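Local coordinates for Ras-interacting protein 1 (Homo sapiens, PDB 5KHO) that regulates GTPase signalling, cell architecture and adhesion in endothelial cells, as needed for blood vessel formation, and is represented here by its Ras-associating domain, at residues A94-D102 / E124-E135. Numbering follows the deposited sequence.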
# COMPACT_ATOMS: atom_id res chain seq x y z
N ALA B 94 -11.91 -8.87 -6.06
CA ALA B 94 -10.52 -8.60 -5.62
C ALA B 94 -9.45 -9.55 -6.20
O ALA B 94 -9.57 -10.78 -6.08
CB ALA B 94 -10.44 -8.57 -4.11
N GLU B 95 -8.40 -8.97 -6.79
CA GLU B 95 -7.29 -9.73 -7.41
C GLU B 95 -6.24 -10.28 -6.42
O GLU B 95 -5.61 -11.30 -6.68
CB GLU B 95 -6.61 -8.89 -8.50
N HIS B 96 -6.04 -9.57 -5.31
CA HIS B 96 -5.19 -10.02 -4.21
C HIS B 96 -5.74 -9.44 -2.93
O HIS B 96 -6.36 -8.38 -2.95
CB HIS B 96 -3.72 -9.58 -4.42
CG HIS B 96 -2.80 -9.97 -3.30
ND1 HIS B 96 -2.43 -11.28 -3.05
CD2 HIS B 96 -2.17 -9.22 -2.37
CE1 HIS B 96 -1.63 -11.32 -2.00
NE2 HIS B 96 -1.45 -10.08 -1.57
N LEU B 97 -5.53 -10.13 -1.81
CA LEU B 97 -5.88 -9.59 -0.50
C LEU B 97 -4.84 -9.92 0.57
O LEU B 97 -3.97 -10.75 0.36
CB LEU B 97 -7.29 -10.03 -0.07
CG LEU B 97 -7.64 -11.50 0.20
CD1 LEU B 97 -7.11 -11.99 1.55
CD2 LEU B 97 -9.15 -11.64 0.17
N ARG B 98 -4.97 -9.27 1.72
CA ARG B 98 -4.10 -9.51 2.85
C ARG B 98 -4.93 -9.52 4.12
O ARG B 98 -5.72 -8.61 4.34
CB ARG B 98 -3.04 -8.42 2.93
CG ARG B 98 -2.00 -8.64 3.99
CD ARG B 98 -1.09 -7.43 4.07
NE ARG B 98 -0.83 -7.12 5.47
CZ ARG B 98 -1.38 -6.12 6.14
NH1 ARG B 98 -2.21 -5.29 5.54
NH2 ARG B 98 -1.09 -5.95 7.41
N VAL B 99 -4.74 -10.55 4.94
CA VAL B 99 -5.45 -10.64 6.22
C VAL B 99 -4.65 -9.87 7.26
O VAL B 99 -3.53 -10.23 7.58
CB VAL B 99 -5.64 -12.10 6.68
CG1 VAL B 99 -6.35 -12.16 8.03
CG2 VAL B 99 -6.41 -12.88 5.63
N LEU B 100 -5.24 -8.80 7.76
CA LEU B 100 -4.67 -8.07 8.89
C LEU B 100 -4.55 -8.98 10.10
O LEU B 100 -5.45 -9.78 10.37
CB LEU B 100 -5.54 -6.85 9.24
CG LEU B 100 -5.34 -5.52 8.49
CD1 LEU B 100 -5.58 -5.63 6.99
CD2 LEU B 100 -6.21 -4.42 9.09
N GLY B 101 -3.44 -8.88 10.82
CA GLY B 101 -3.32 -9.46 12.17
C GLY B 101 -4.24 -8.72 13.13
O GLY B 101 -4.61 -7.58 12.88
N ASP B 102 -4.60 -9.37 14.24
CA ASP B 102 -5.53 -8.78 15.22
C ASP B 102 -5.02 -7.51 15.89
O ASP B 102 -5.82 -6.66 16.26
CB ASP B 102 -5.90 -9.79 16.32
CG ASP B 102 -6.36 -11.12 15.77
OD1 ASP B 102 -7.10 -11.16 14.75
OD2 ASP B 102 -5.99 -12.14 16.38
N GLU B 124 -12.41 -5.64 3.33
CA GLU B 124 -13.41 -6.71 3.22
C GLU B 124 -13.55 -7.51 4.51
O GLU B 124 -12.57 -7.71 5.25
CB GLU B 124 -13.10 -7.63 2.03
CG GLU B 124 -13.39 -7.00 0.66
CD GLU B 124 -13.06 -7.92 -0.53
OE1 GLU B 124 -12.26 -8.87 -0.40
OE2 GLU B 124 -13.61 -7.66 -1.63
N LEU B 125 -14.78 -7.94 4.81
CA LEU B 125 -15.02 -8.88 5.90
C LEU B 125 -15.23 -10.26 5.30
O LEU B 125 -16.16 -10.47 4.52
CB LEU B 125 -16.25 -8.49 6.71
CG LEU B 125 -16.27 -8.69 8.23
CD1 LEU B 125 -17.65 -9.16 8.63
CD2 LEU B 125 -15.19 -9.62 8.78
N ARG B 126 -14.35 -11.19 5.66
CA ARG B 126 -14.40 -12.55 5.11
C ARG B 126 -14.23 -13.63 6.17
O ARG B 126 -13.65 -13.39 7.24
CB ARG B 126 -13.33 -12.73 4.04
CG ARG B 126 -13.65 -12.09 2.70
CD ARG B 126 -12.54 -12.39 1.72
NE ARG B 126 -12.64 -11.59 0.50
CZ ARG B 126 -13.33 -11.94 -0.58
NH1 ARG B 126 -14.01 -13.08 -0.61
NH2 ARG B 126 -13.34 -11.13 -1.63
N GLY B 127 -14.75 -14.83 5.87
CA GLY B 127 -14.40 -16.02 6.64
C GLY B 127 -12.89 -16.19 6.59
O GLY B 127 -12.29 -16.09 5.50
N ARG B 128 -12.28 -16.41 7.75
CA ARG B 128 -10.82 -16.53 7.89
C ARG B 128 -10.18 -17.57 6.95
O ARG B 128 -9.13 -17.30 6.38
CB ARG B 128 -10.42 -16.79 9.34
CG ARG B 128 -8.98 -16.44 9.65
CD ARG B 128 -8.82 -16.21 11.14
NE ARG B 128 -7.73 -15.27 11.43
CZ ARG B 128 -7.89 -13.97 11.62
NH1 ARG B 128 -6.83 -13.21 11.88
NH2 ARG B 128 -9.09 -13.41 11.55
N GLU B 129 -10.81 -18.74 6.80
CA GLU B 129 -10.31 -19.76 5.86
C GLU B 129 -10.39 -19.39 4.36
O GLU B 129 -9.42 -19.59 3.63
CB GLU B 129 -10.91 -21.13 6.16
CG GLU B 129 -10.15 -21.87 7.25
CD GLU B 129 -8.63 -21.72 7.15
OE1 GLU B 129 -8.04 -21.96 6.06
OE2 GLU B 129 -8.03 -21.35 8.18
N GLU B 130 -11.53 -18.87 3.92
CA GLU B 130 -11.66 -18.25 2.60
C GLU B 130 -10.51 -17.26 2.34
O GLU B 130 -9.86 -17.31 1.28
CB GLU B 130 -13.02 -17.54 2.50
CG GLU B 130 -13.46 -17.14 1.10
CD GLU B 130 -14.68 -16.21 1.08
OE1 GLU B 130 -14.97 -15.66 -0.00
OE2 GLU B 130 -15.34 -16.02 2.13
N ALA B 131 -10.24 -16.41 3.33
CA ALA B 131 -9.29 -15.31 3.26
C ALA B 131 -7.83 -15.76 3.19
O ALA B 131 -7.06 -15.29 2.34
CB ALA B 131 -9.50 -14.37 4.43
N ARG B 132 -7.45 -16.68 4.09
CA ARG B 132 -6.11 -17.27 4.16
C ARG B 132 -5.77 -18.02 2.86
O ARG B 132 -4.62 -18.01 2.43
CB ARG B 132 -5.97 -18.12 5.43
CG ARG B 132 -4.89 -19.21 5.43
CD ARG B 132 -4.51 -19.71 6.82
NE ARG B 132 -5.64 -19.91 7.73
CZ ARG B 132 -5.76 -19.37 8.94
NH1 ARG B 132 -6.83 -19.62 9.69
NH2 ARG B 132 -4.79 -18.59 9.42
N ARG B 133 -6.79 -18.61 2.22
CA ARG B 133 -6.65 -19.23 0.88
C ARG B 133 -6.35 -18.20 -0.19
O ARG B 133 -5.34 -18.33 -0.90
CB ARG B 133 -7.90 -20.04 0.49
CG ARG B 133 -7.91 -20.55 -0.95
CD ARG B 133 -9.10 -21.46 -1.25
NE ARG B 133 -10.38 -20.75 -1.34
CZ ARG B 133 -10.87 -20.18 -2.44
NH1 ARG B 133 -10.18 -20.23 -3.58
NH2 ARG B 133 -12.04 -19.56 -2.41
N LEU B 134 -7.22 -17.19 -0.32
CA LEU B 134 -7.05 -16.12 -1.32
C LEU B 134 -5.77 -15.32 -1.12
O LEU B 134 -5.17 -14.87 -2.09
CB LEU B 134 -8.26 -15.18 -1.37
CG LEU B 134 -9.64 -15.77 -1.70
CD1 LEU B 134 -10.74 -14.80 -1.30
CD2 LEU B 134 -9.78 -16.20 -3.16
N GLU B 135 -5.34 -15.17 0.14
CA GLU B 135 -4.07 -14.52 0.48
C GLU B 135 -2.86 -15.28 -0.07
O GLU B 135 -1.80 -14.69 -0.29
CB GLU B 135 -3.93 -14.32 2.00
CG GLU B 135 -3.00 -13.17 2.37
CD GLU B 135 -2.62 -13.11 3.84
OE1 GLU B 135 -3.22 -13.82 4.68
OE2 GLU B 135 -1.69 -12.33 4.16
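Leu97 and Val99 of strand 96-99, outermost in the sheet of this chain, pack against helix 128-135 in this Ras-associating domain, which has a ubiquitin-like fold. The helix follows directly on strand 120-127, with Gly127 as its N-cap. Strand 73-80 lies between the two strands in the sheet. The tight part rests on two apolar pairs. Leu97 CG sits between the backbone N and the carbonyl carbon (chi1 65°), which turns its branched end to the helix and to Arg126. Leu97 CD2 meets Leu134 CD1 at 3.8 Å and also touches Arg126 NE. Leu134 CD1 in turn covers one face of the Arg126 guanidinium. The in-plane edge of that group grips Glu124 OE1 through NE and NH2, from above the carboxylate plane. Val99 CG2 packs on Ala131 CB at 3.6 Å. Glu135 stretches its chain along the strand backbone. Its backbone O is hydrogen-bonded to Arg105 of the second subunit. The other end is looser and more exposed. There Asp102 OD1 forms a long salt bridge of 3.5 Å with Arg128 NH1, the two planes 48° apart. Val99 CG1 lies over one face of the same guanidinium, 4.0 Å from Arg128 NH1.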